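Local coordinates for protein 2-dehydro-3-deoxy-D-arabinonate dehydratase (Sulfolobus solfataricus, PDB 2Q18) that dehydrates 2-dehydro-3-deoxy-D-arabinonate to 2,5-dioxopentanoate in pentose oxidation, as a metal-dependent homotetrameric lyase of the FAH family, at residues L3-K8 with R66-I71; V125-A130 with G280-P285; N202-D207 with R231-Q236. One frame throughout, in Å; residues are numbered along the deposited sequence.

Contacts 1 and 2 adjoin, with centres about 11 Å apart. Glu-129 of contact 2 joins them: its OE2 lies 2.7 Å from NH1 of Arg-66 in a salt bridge. The same oxygen probably hydrogen-bonds OG1 of Thr-68. Contact 3 lies across the centre of the chain from both, its centre about 26 Å from that of contact 1 and about 23 Å from that of contact 2. Contact 1 is away from the metal and substrate sites. Contacts 2 and 3 come nearer the magnesium site: the side chains of Leu-282 and Ile-233 are about 9 Å and about 10 Å from that of the magnesium ligand Glu-145. None of the three contacts contains a known ligand of the metal or the substrate.

Contact 1. Residues L3-K8 with R66-I71; sequences LFRVVK and RITKPI
Val-7 and Arg-66 form an antiparallel hydrogen-bonded pair, with both backbone bonds made. N of Val-7 is 2.8 Å from O of Arg-66, and N of Arg-66 is 3.0 Å from O of Val-7. Val-6 and Ile-67 follow as a non-hydrogen-bonded pair. The backbone ladder then gains N of Thr-68, which donates to O of Arg-5 at 2.9 Å. Beyond this, water 1 bridges the two segments, accepting from N of Arg-5 and donating to O of Thr-68.

The main side-chain bond comes from Arg-5. Its NE lies 2.8 Å from O of Lys-69, which is tilted 17° out of the guanidinium plane. NH2 adds a weak bond to the same oxygen. The chain is extended to CD and bends at chi3 (61°), which turns NE out of line with the stem, where it meets O of Lys-69. Ile-71 CA lies over one guanidinium face, 4.0 Å above its centre. NH2 of Arg-5 also forms a salt bridge with Asp-72.

Apolar packing is made by two pairs. CD2 of Leu-3 touches CB of Pro-70 at 3.9 Å, and their side chains cross obliquely. CB of Phe-4 meets CD1 of Ile-67.

A methyl over a guanidinium is a further kind of packing. Val-7 and Arg-66 lie side by side, and CG1 of Val-7 sits over one guanidinium face, 3.4 Å from NH2. The charge of Arg-66 is paired with Glu-129.

Strand 2-8 also pairs with strands 11-17 and 188-195. Pro-70 and Ile-71 pack on Ile-194 of strand 188-195, while Leu-3 and Ile-71 reach helix 30-40.

Contact 2. Residues V125-A130 with G280-P285; sequences VGHGEA and GTLITP
His-127 turns the edge of its imidazole to segment 280-285. Ile-283 N donates to ND1 at 3.0 Å and lies 20° out of the ring plane; C of Leu-282 is at the edge, in plane. CE1 of the ring comes 3.7 Å from CB of Ile-283. CG stands anti to the backbone N (chi1 -170°), beside the carbonyl carbon; from there ND1 and CE1 reach the strand. Outside the two segments, Phe-60 meets the ring edge-to-face, and NE2 bonds to O of Leu-57. An alanine here would probably leave N of Ile-283 and O of Leu-57 without these imidazole partners and open a gap beside Phe-60.

The histidine belongs to a type II beta turn, Gly-126 to Glu-129, ahead of strand 131-133, the neighbour of strand 280-288 in a mixed sheet. Gly-128 has positive phi (85°), which favours glycine. Its N donates to O of Ile-283 at 2.7 Å, nearly along the C=O axis. Glu-129 OE1 accepts from N of Gly-126, which approaches from above the carboxylate plane.

CD1 of Leu-282 packs 3.7 Å from CA of His-127. CA of Ala-130 makes a CA-H...O contact with O of Pro-285 at 3.2 Å.

Contact 3. Residues N202-D207 with R231-Q236; sequences NPYSLD and RKIEEQ
The start of helix 233-241 meets a type I beta turn, Asn-202 to Ser-205, in the loop between strands 188-195 and 207-214. The contact rests on Tyr-204 and Ile-233. N of Ile-233 donates to OH of Tyr-204 at 2.7 Å, with an N-H...O angle of 162°. This nitrogen lies at the ring edge, in plane. The phenol oxygen therefore takes up an N-H in the first turn of the helix, just after the N-cap residue Lys-232.

CB of Tyr-204 already points toward the helix, and CG is anti to the carbonyl carbon, beside the backbone N (chi1 -57°). The isoleucine side chain lies aslant to the tyrosine. CG1 of Ile-233 is 3.4 Å from OH, and its CD1 is 4.1 Å from CZ of the ring. CB of Lys-232 also lies 3.4 Å from OH. Here the two side chains cross at about a right angle. The rest of the lysine turns off from the tyrosine, and its NZ makes a long salt bridge with OE1 of Glu-234. CB of Pro-203 adds a distant apolar touch on CD1 of Ile-233.

Each side has its own internal hold. OD1 of Asn-202 accepts from N of Tyr-204 at 3.0 Å, forming an Asx turn. NH2 of Arg-231 is bound to OE2 of Glu-235 at 2.8 Å in a salt bridge, on the syn side of the carboxylate. Around the contact, Thr-226 OG1 bonds to O of Pro-203, and Ile-233 packs on Val-148 and Ile-156.

The one direct hydrogen bond across the contact is thus flanked by aliphatic carbon. Accepting this N-H is likely to polarise the tyrosine hydroxyl, and the positive end of the helix dipole would act in the same sense.

Contact 1. Residues L3-K8 with R66-I71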
loop_
_atom_site.group_PDB
_atom_site.type_symbol
_atom_site.label_atom_id
_atom_site.label_comp_id
_atom_site.label_asym_id
_atom_site.label_seq_id
_atom_site.Cartn_x
_atom_site.Cartn_y
_atom_site.Cartn_z
ATOM N N LEU A 3 -24.788 8.376 -9.108
ATOM C CA LEU A 3 -23.767 7.479 -8.606
ATOM C C LEU A 3 -24.198 6.823 -7.298
ATOM O O LEU A 3 -24.654 7.501 -6.378
ATOM C CB LEU A 3 -22.475 8.279 -8.421
ATOM C CG LEU A 3 -21.193 7.638 -7.913
ATOM C CD1 LEU A 3 -20.003 8.315 -8.581
ATOM C CD2 LEU A 3 -21.120 7.796 -6.402
ATOM N N PHE A 4 -24.056 5.504 -7.230
ATOM C CA PHE A 4 -24.289 4.773 -5.990
ATOM C C PHE A 4 -23.164 3.782 -5.713
ATOM O O PHE A 4 -22.314 3.537 -6.571
ATOM C CB PHE A 4 -25.682 4.106 -5.962
ATOM C CG PHE A 4 -25.905 3.048 -7.023
ATOM C CD1 PHE A 4 -26.240 3.403 -8.329
ATOM C CD2 PHE A 4 -25.838 1.695 -6.694
ATOM C CE1 PHE A 4 -26.469 2.428 -9.305
ATOM C CE2 PHE A 4 -26.071 0.709 -7.658
ATOM C CZ PHE A 4 -26.386 1.077 -8.967
ATOM N N ARG A 5 -23.151 3.234 -4.503
ATOM C CA ARG A 5 -22.105 2.307 -4.098
ATOM C C ARG A 5 -22.704 1.181 -3.271
ATOM O O ARG A 5 -23.623 1.399 -2.468
ATOM C CB ARG A 5 -21.006 3.043 -3.313
ATOM C CG ARG A 5 -19.732 2.224 -3.047
ATOM C CD ARG A 5 -18.636 3.076 -2.396
ATOM N NE ARG A 5 -19.048 3.611 -1.099
ATOM C CZ ARG A 5 -18.214 4.044 -0.159
ATOM N NH1 ARG A 5 -16.901 4.016 -0.357
ATOM N NH2 ARG A 5 -18.695 4.508 0.986
ATOM N N VAL A 6 -22.191 -0.024 -3.493
ATOM C CA VAL A 6 -22.574 -1.188 -2.707
ATOM C C VAL A 6 -21.361 -1.732 -1.971
ATOM O O VAL A 6 -20.217 -1.521 -2.393
ATOM C CB VAL A 6 -23.209 -2.321 -3.583
ATOM C CG1 VAL A 6 -24.375 -1.783 -4.410
ATOM C CG2 VAL A 6 -22.162 -2.986 -4.491
ATOM N N VAL A 7 -21.618 -2.418 -0.863
ATOM C CA VAL A 7 -20.599 -3.208 -0.191
ATOM C C VAL A 7 -20.904 -4.684 -0.473
ATOM O O VAL A 7 -22.061 -5.117 -0.417
ATOM C CB VAL A 7 -20.490 -2.868 1.333
ATOM C CG1 VAL A 7 -21.799 -3.167 2.079
ATOM C CG2 VAL A 7 -19.308 -3.592 1.981
ATOM N N LYS A 8 -19.864 -5.436 -0.820
ATOM C CA LYS A 8 -19.997 -6.819 -1.256
ATOM C C LYS A 8 -18.815 -7.598 -0.702
ATOM O O LYS A 8 -17.661 -7.305 -1.029
ATOM C CB LYS A 8 -20.003 -6.877 -2.788
ATOM C CG LYS A 8 -20.084 -8.272 -3.396
ATOM C CD LYS A 8 -19.845 -8.194 -4.896
ATOM C CE LYS A 8 -20.288 -9.450 -5.615
ATOM N NZ LYS A 8 -20.113 -9.284 -7.087
ATOM N N ARG A 66 -25.044 -4.899 -0.957
ATOM C CA ARG A 66 -25.879 -4.010 -0.162
ATOM C C ARG A 66 -25.511 -2.552 -0.431
ATOM O O ARG A 66 -24.336 -2.175 -0.352
ATOM C CB ARG A 66 -25.727 -4.334 1.330
ATOM C CG ARG A 66 -26.622 -3.500 2.239
ATOM C CD ARG A 66 -26.440 -3.850 3.713
ATOM N NE ARG A 66 -25.089 -3.592 4.217
ATOM C CZ ARG A 66 -24.615 -2.391 4.551
ATOM N NH1 ARG A 66 -25.365 -1.303 4.421
ATOM N NH2 ARG A 66 -23.377 -2.276 5.005
ATOM N N ILE A 67 -26.517 -1.737 -0.747
ATOM C CA ILE A 67 -26.302 -0.312 -0.985
ATOM C C ILE A 67 -25.807 0.367 0.300
ATOM O O ILE A 67 -26.147 -0.052 1.411
ATOM C CB ILE A 67 -27.571 0.376 -1.579
ATOM C CG1 ILE A 67 -27.231 1.752 -2.168
ATOM C CG2 ILE A 67 -28.721 0.427 -0.539
ATOM C CD1 ILE A 67 -28.325 2.355 -3.048
ATOM N N THR A 68 -24.969 1.385 0.146
ATOM C CA THR A 68 -24.407 2.090 1.299
ATOM C C THR A 68 -24.199 3.568 0.955
ATOM O O THR A 68 -24.793 4.067 -0.008
ATOM C CB THR A 68 -23.111 1.383 1.823
ATOM O OG1 THR A 68 -22.669 2.007 3.036
ATOM C CG2 THR A 68 -21.982 1.396 0.773
ATOM N N LYS A 69 -23.394 4.274 1.747
ATOM C CA LYS A 69 -22.966 5.636 1.393
ATOM C C LYS A 69 -22.350 5.599 -0.004
ATOM O O LYS A 69 -21.518 4.735 -0.274
ATOM C CB LYS A 69 -21.919 6.151 2.387
ATOM C CG LYS A 69 -22.436 6.411 3.791
ATOM C CD LYS A 69 -21.291 6.751 4.750
ATOM C CE LYS A 69 -20.543 5.493 5.185
ATOM N NZ LYS A 69 -19.678 5.734 6.354
ATOM N N PRO A 70 -22.784 6.499 -0.907
ATOM C CA PRO A 70 -22.211 6.523 -2.260
ATOM C C PRO A 70 -20.721 6.904 -2.317
ATOM O O PRO A 70 -20.026 6.512 -3.259
ATOM C CB PRO A 70 -23.071 7.556 -3.001
ATOM C CG PRO A 70 -23.697 8.377 -1.944
ATOM C CD PRO A 70 -23.858 7.496 -0.742
ATOM N N ILE A 71 -20.250 7.665 -1.330
ATOM C CA ILE A 71 -18.822 7.982 -1.178
ATOM C C ILE A 71 -18.467 7.991 0.301
ATOM O O ILE A 71 -19.356 7.990 1.159
ATOM C CB ILE A 71 -18.421 9.382 -1.778
ATOM C CG1 ILE A 71 -19.132 10.530 -1.038
ATOM C CG2 ILE A 71 -18.636 9.434 -3.303
ATOM C CD1 ILE A 71 -18.631 11.932 -1.407
HETATM O O HOH W 1 -25.005 4.478 -2.639
#

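Contact 2. Residues V125-A130 with G280-P285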
loop_
_atom_site.group_PDB
_atom_site.type_symbol
_atom_site.label_atom_id
_atom_site.label_comp_id
_atom_site.label_asym_id
_atom_site.label_seq_id
_atom_site.Cartn_x
_atom_site.Cartn_y
_atom_site.Cartn_z
ATOM N N VAL A 125 -23.755 7.424 7.881
ATOM C CA VAL A 125 -24.350 6.179 7.394
ATOM C C VAL A 125 -25.053 6.454 6.075
ATOM O O VAL A 125 -25.200 7.615 5.675
ATOM C CB VAL A 125 -25.339 5.548 8.423
ATOM C CG1 VAL A 125 -24.660 5.352 9.777
ATOM C CG2 VAL A 125 -26.601 6.387 8.566
ATOM N N GLY A 126 -25.465 5.391 5.394
ATOM C CA GLY A 126 -26.126 5.519 4.106
ATOM C C GLY A 126 -27.546 4.981 4.088
ATOM O O GLY A 126 -28.114 4.639 5.129
ATOM N N HIS A 127 -28.115 4.946 2.889
ATOM C CA HIS A 127 -29.435 4.384 2.628
ATOM C C HIS A 127 -29.564 2.983 3.226
ATOM O O HIS A 127 -28.720 2.117 2.989
ATOM C CB HIS A 127 -29.665 4.355 1.117
ATOM C CG HIS A 127 -31.069 4.032 0.712
ATOM N ND1 HIS A 127 -32.144 4.831 1.040
ATOM C CD2 HIS A 127 -31.569 3.013 -0.028
ATOM C CE1 HIS A 127 -33.247 4.307 0.536
ATOM N NE2 HIS A 127 -32.925 3.206 -0.120
ATOM N N GLY A 128 -30.605 2.782 4.031
ATOM C CA GLY A 128 -30.900 1.466 4.601
ATOM C C GLY A 128 -30.150 1.144 5.880
ATOM O O GLY A 128 -30.362 0.089 6.478
ATOM N N GLU A 129 -29.270 2.050 6.300
ATOM C CA GLU A 129 -28.497 1.861 7.522
ATOM C C GLU A 129 -29.092 2.737 8.616
ATOM O O GLU A 129 -29.822 3.682 8.325
ATOM C CB GLU A 129 -27.016 2.197 7.277
ATOM C CG GLU A 129 -26.428 1.455 6.064
ATOM C CD GLU A 129 -24.994 1.860 5.717
ATOM O OE1 GLU A 129 -24.546 2.953 6.134
ATOM O OE2 GLU A 129 -24.321 1.077 5.008
ATOM N N ALA A 130 -28.782 2.428 9.867
ATOM C CA ALA A 130 -29.396 3.124 10.994
ATOM C C ALA A 130 -28.708 4.436 11.368
ATOM O O ALA A 130 -27.479 4.483 11.524
ATOM C CB ALA A 130 -29.465 2.201 12.210
ATOM N N GLY A 280 -33.936 11.247 -5.166
ATOM C CA GLY A 280 -34.601 10.017 -4.749
ATOM C C GLY A 280 -35.149 10.095 -3.340
ATOM O O GLY A 280 -35.557 11.161 -2.877
ATOM N N THR A 281 -35.160 8.955 -2.660
ATOM C CA THR A 281 -35.621 8.891 -1.284
ATOM C C THR A 281 -34.590 8.168 -0.436
ATOM O O THR A 281 -34.249 7.014 -0.707
ATOM C CB THR A 281 -37.004 8.185 -1.170
ATOM O OG1 THR A 281 -37.977 8.914 -1.930
ATOM C CG2 THR A 281 -37.462 8.115 0.282
ATOM N N LEU A 282 -34.093 8.866 0.581
ATOM C CA LEU A 282 -33.163 8.301 1.545
ATOM C C LEU A 282 -33.950 7.737 2.725
ATOM O O LEU A 282 -34.746 8.451 3.336
ATOM C CB LEU A 282 -32.184 9.382 2.032
ATOM C CG LEU A 282 -31.200 9.024 3.153
ATOM C CD1 LEU A 282 -30.141 8.039 2.661
ATOM C CD2 LEU A 282 -30.541 10.287 3.704
ATOM N N ILE A 283 -33.712 6.468 3.046
ATOM C CA ILE A 283 -34.461 5.777 4.092
ATOM C C ILE A 283 -33.526 5.197 5.148
ATOM O O ILE A 283 -32.647 4.393 4.836
ATOM C CB ILE A 283 -35.361 4.646 3.501
ATOM C CG1 ILE A 283 -36.357 5.220 2.488
ATOM C CG2 ILE A 283 -36.080 3.884 4.619
ATOM C CD1 ILE A 283 -36.981 4.179 1.556
ATOM N N THR A 284 -33.720 5.603 6.399
ATOM C CA THR A 284 -32.890 5.109 7.491
ATOM C C THR A 284 -33.717 4.751 8.729
ATOM O O THR A 284 -34.465 5.593 9.245
ATOM C CB THR A 284 -31.806 6.140 7.914
ATOM O OG1 THR A 284 -32.437 7.323 8.415
ATOM C CG2 THR A 284 -30.879 6.509 6.742
ATOM N N PRO A 285 -33.583 3.502 9.214
ATOM C CA PRO A 285 -34.115 3.171 10.539
ATOM C C PRO A 285 -33.361 3.915 11.637
ATOM O O PRO A 285 -32.262 4.430 11.399
ATOM C CB PRO A 285 -33.882 1.661 10.658
ATOM C CG PRO A 285 -32.811 1.350 9.663
ATOM C CD PRO A 285 -32.965 2.338 8.550
#

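Contact 3. Residues N202-D207 with R231-Q236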
loop_
_atom_site.group_PDB
_atom_site.type_symbol
_atom_site.label_atom_id
_atom_site.label_comp_id
_atom_site.label_asym_id
_atom_site.label_seq_id
_atom_site.Cartn_x
_atom_site.Cartn_y
_atom_site.Cartn_z
ATOM N N ASN A 202 -32.076 23.342 -11.710
ATOM C CA ASN A 202 -32.220 24.412 -10.735
ATOM C C ASN A 202 -32.281 23.860 -9.312
ATOM O O ASN A 202 -33.312 23.318 -8.899
ATOM C CB ASN A 202 -33.462 25.258 -11.045
ATOM C CG ASN A 202 -33.539 26.532 -10.211
ATOM O OD1 ASN A 202 -32.706 26.784 -9.338
ATOM N ND2 ASN A 202 -34.553 27.345 -10.485
ATOM N N PRO A 203 -31.171 23.993 -8.556
ATOM C CA PRO A 203 -31.125 23.527 -7.168
ATOM C C PRO A 203 -32.096 24.274 -6.258
ATOM O O PRO A 203 -32.428 23.781 -5.181
ATOM C CB PRO A 203 -29.675 23.798 -6.748
ATOM C CG PRO A 203 -29.195 24.849 -7.682
ATOM C CD PRO A 203 -29.887 24.582 -8.980
ATOM N N TYR A 204 -32.548 25.447 -6.699
ATOM C CA TYR A 204 -33.480 26.263 -5.918
ATOM C C TYR A 204 -34.933 26.076 -6.357
ATOM O O TYR A 204 -35.789 26.926 -6.103
ATOM C CB TYR A 204 -33.055 27.739 -5.937
ATOM C CG TYR A 204 -31.649 27.944 -5.415
ATOM C CD1 TYR A 204 -30.602 28.257 -6.279
ATOM C CD2 TYR A 204 -31.361 27.790 -4.057
ATOM C CE1 TYR A 204 -29.303 28.432 -5.801
ATOM C CE2 TYR A 204 -30.073 27.959 -3.571
ATOM C CZ TYR A 204 -29.051 28.279 -4.445
ATOM O OH TYR A 204 -27.777 28.447 -3.959
ATOM N N SER A 205 -35.202 24.945 -7.005
ATOM C CA SER A 205 -36.561 24.547 -7.352
ATOM C C SER A 205 -36.733 23.034 -7.189
ATOM O O SER A 205 -36.990 22.316 -8.155
ATOM C CB SER A 205 -36.911 24.991 -8.774
ATOM O OG SER A 205 -38.299 24.845 -9.005
ATOM N N LEU A 206 -36.585 22.564 -5.955
ATOM C CA LEU A 206 -36.692 21.141 -5.636
ATOM C C LEU A 206 -37.566 20.942 -4.407
ATOM O O LEU A 206 -37.461 21.697 -3.437
ATOM C CB LEU A 206 -35.306 20.530 -5.370
ATOM C CG LEU A 206 -34.165 20.652 -6.388
ATOM C CD1 LEU A 206 -32.851 20.208 -5.749
ATOM C CD2 LEU A 206 -34.441 19.858 -7.663
ATOM N N ASP A 207 -38.416 19.920 -4.446
ATOM C CA ASP A 207 -39.256 19.585 -3.299
ATOM C C ASP A 207 -38.533 18.643 -2.346
ATOM O O ASP A 207 -37.974 17.631 -2.768
ATOM C CB ASP A 207 -40.581 18.969 -3.757
ATOM C CG ASP A 207 -41.479 19.974 -4.462
ATOM O OD1 ASP A 207 -41.833 21.004 -3.838
ATOM O OD2 ASP A 207 -41.830 19.733 -5.641
ATOM N N ARG A 231 -30.382 31.991 2.157
ATOM C CA ARG A 231 -28.927 31.977 2.132
ATOM C C ARG A 231 -28.452 30.979 1.077
ATOM O O ARG A 231 -28.519 29.765 1.286
ATOM C CB ARG A 231 -28.382 31.612 3.514
ATOM C CG ARG A 231 -26.910 31.915 3.701
ATOM C CD ARG A 231 -26.674 33.388 3.980
ATOM N NE ARG A 231 -27.013 33.753 5.353
ATOM C CZ ARG A 231 -26.503 34.799 5.992
ATOM N NH1 ARG A 231 -26.865 35.053 7.244
ATOM N NH2 ARG A 231 -25.622 35.586 5.384
ATOM N N LYS A 232 -27.977 31.495 -0.054
ATOM C CA LYS A 232 -27.616 30.655 -1.197
ATOM C C LYS A 232 -26.379 29.778 -0.952
ATOM O O LYS A 232 -25.534 30.096 -0.110
ATOM C CB LYS A 232 -27.477 31.495 -2.475
ATOM C CG LYS A 232 -26.266 32.430 -2.518
ATOM C CD LYS A 232 -26.530 33.656 -3.400
ATOM C CE LYS A 232 -26.639 33.296 -4.882
ATOM N NZ LYS A 232 -26.667 34.507 -5.749
ATOM N N ILE A 233 -26.295 28.679 -1.698
ATOM C CA ILE A 233 -25.247 27.671 -1.526
ATOM C C ILE A 233 -23.852 28.239 -1.812
ATOM O O ILE A 233 -22.912 27.987 -1.057
ATOM C CB ILE A 233 -25.527 26.417 -2.398
ATOM C CG1 ILE A 233 -26.870 25.790 -1.999
ATOM C CG2 ILE A 233 -24.380 25.405 -2.284
ATOM C CD1 ILE A 233 -27.426 24.801 -3.005
ATOM N N GLU A 234 -23.740 29.001 -2.899
ATOM C CA GLU A 234 -22.512 29.711 -3.278
ATOM C C GLU A 234 -21.906 30.478 -2.097
ATOM O O GLU A 234 -20.702 30.405 -1.858
ATOM C CB GLU A 234 -22.810 30.656 -4.452
ATOM C CG GLU A 234 -21.684 31.609 -4.852
ATOM C CD GLU A 234 -22.123 32.652 -5.890
ATOM O OE1 GLU A 234 -23.312 33.053 -5.890
ATOM O OE2 GLU A 234 -21.270 33.078 -6.702
ATOM N N GLU A 235 -22.751 31.190 -1.354
ATOM C CA GLU A 235 -22.313 31.950 -0.188
ATOM C C GLU A 235 -21.891 31.031 0.957
ATOM O O GLU A 235 -20.922 31.321 1.668
ATOM C CB GLU A 235 -23.416 32.905 0.277
ATOM C CG GLU A 235 -22.985 33.865 1.383
ATOM C CD GLU A 235 -24.119 34.746 1.891
ATOM O OE1 GLU A 235 -25.094 34.984 1.141
ATOM O OE2 GLU A 235 -24.033 35.205 3.051
ATOM N N GLN A 236 -22.621 29.930 1.136
ATOM C CA GLN A 236 -22.277 28.948 2.163
ATOM C C GLN A 236 -20.891 28.364 1.887
ATOM O O GLN A 236 -20.077 28.237 2.803
ATOM C CB GLN A 236 -23.317 27.827 2.235
ATOM C CG GLN A 236 -24.742 28.293 2.550
ATOM C CD GLN A 236 -25.713 27.130 2.695
ATOM O OE1 GLN A 236 -25.305 25.967 2.746
ATOM N NE2 GLN A 236 -27.001 27.440 2.768
#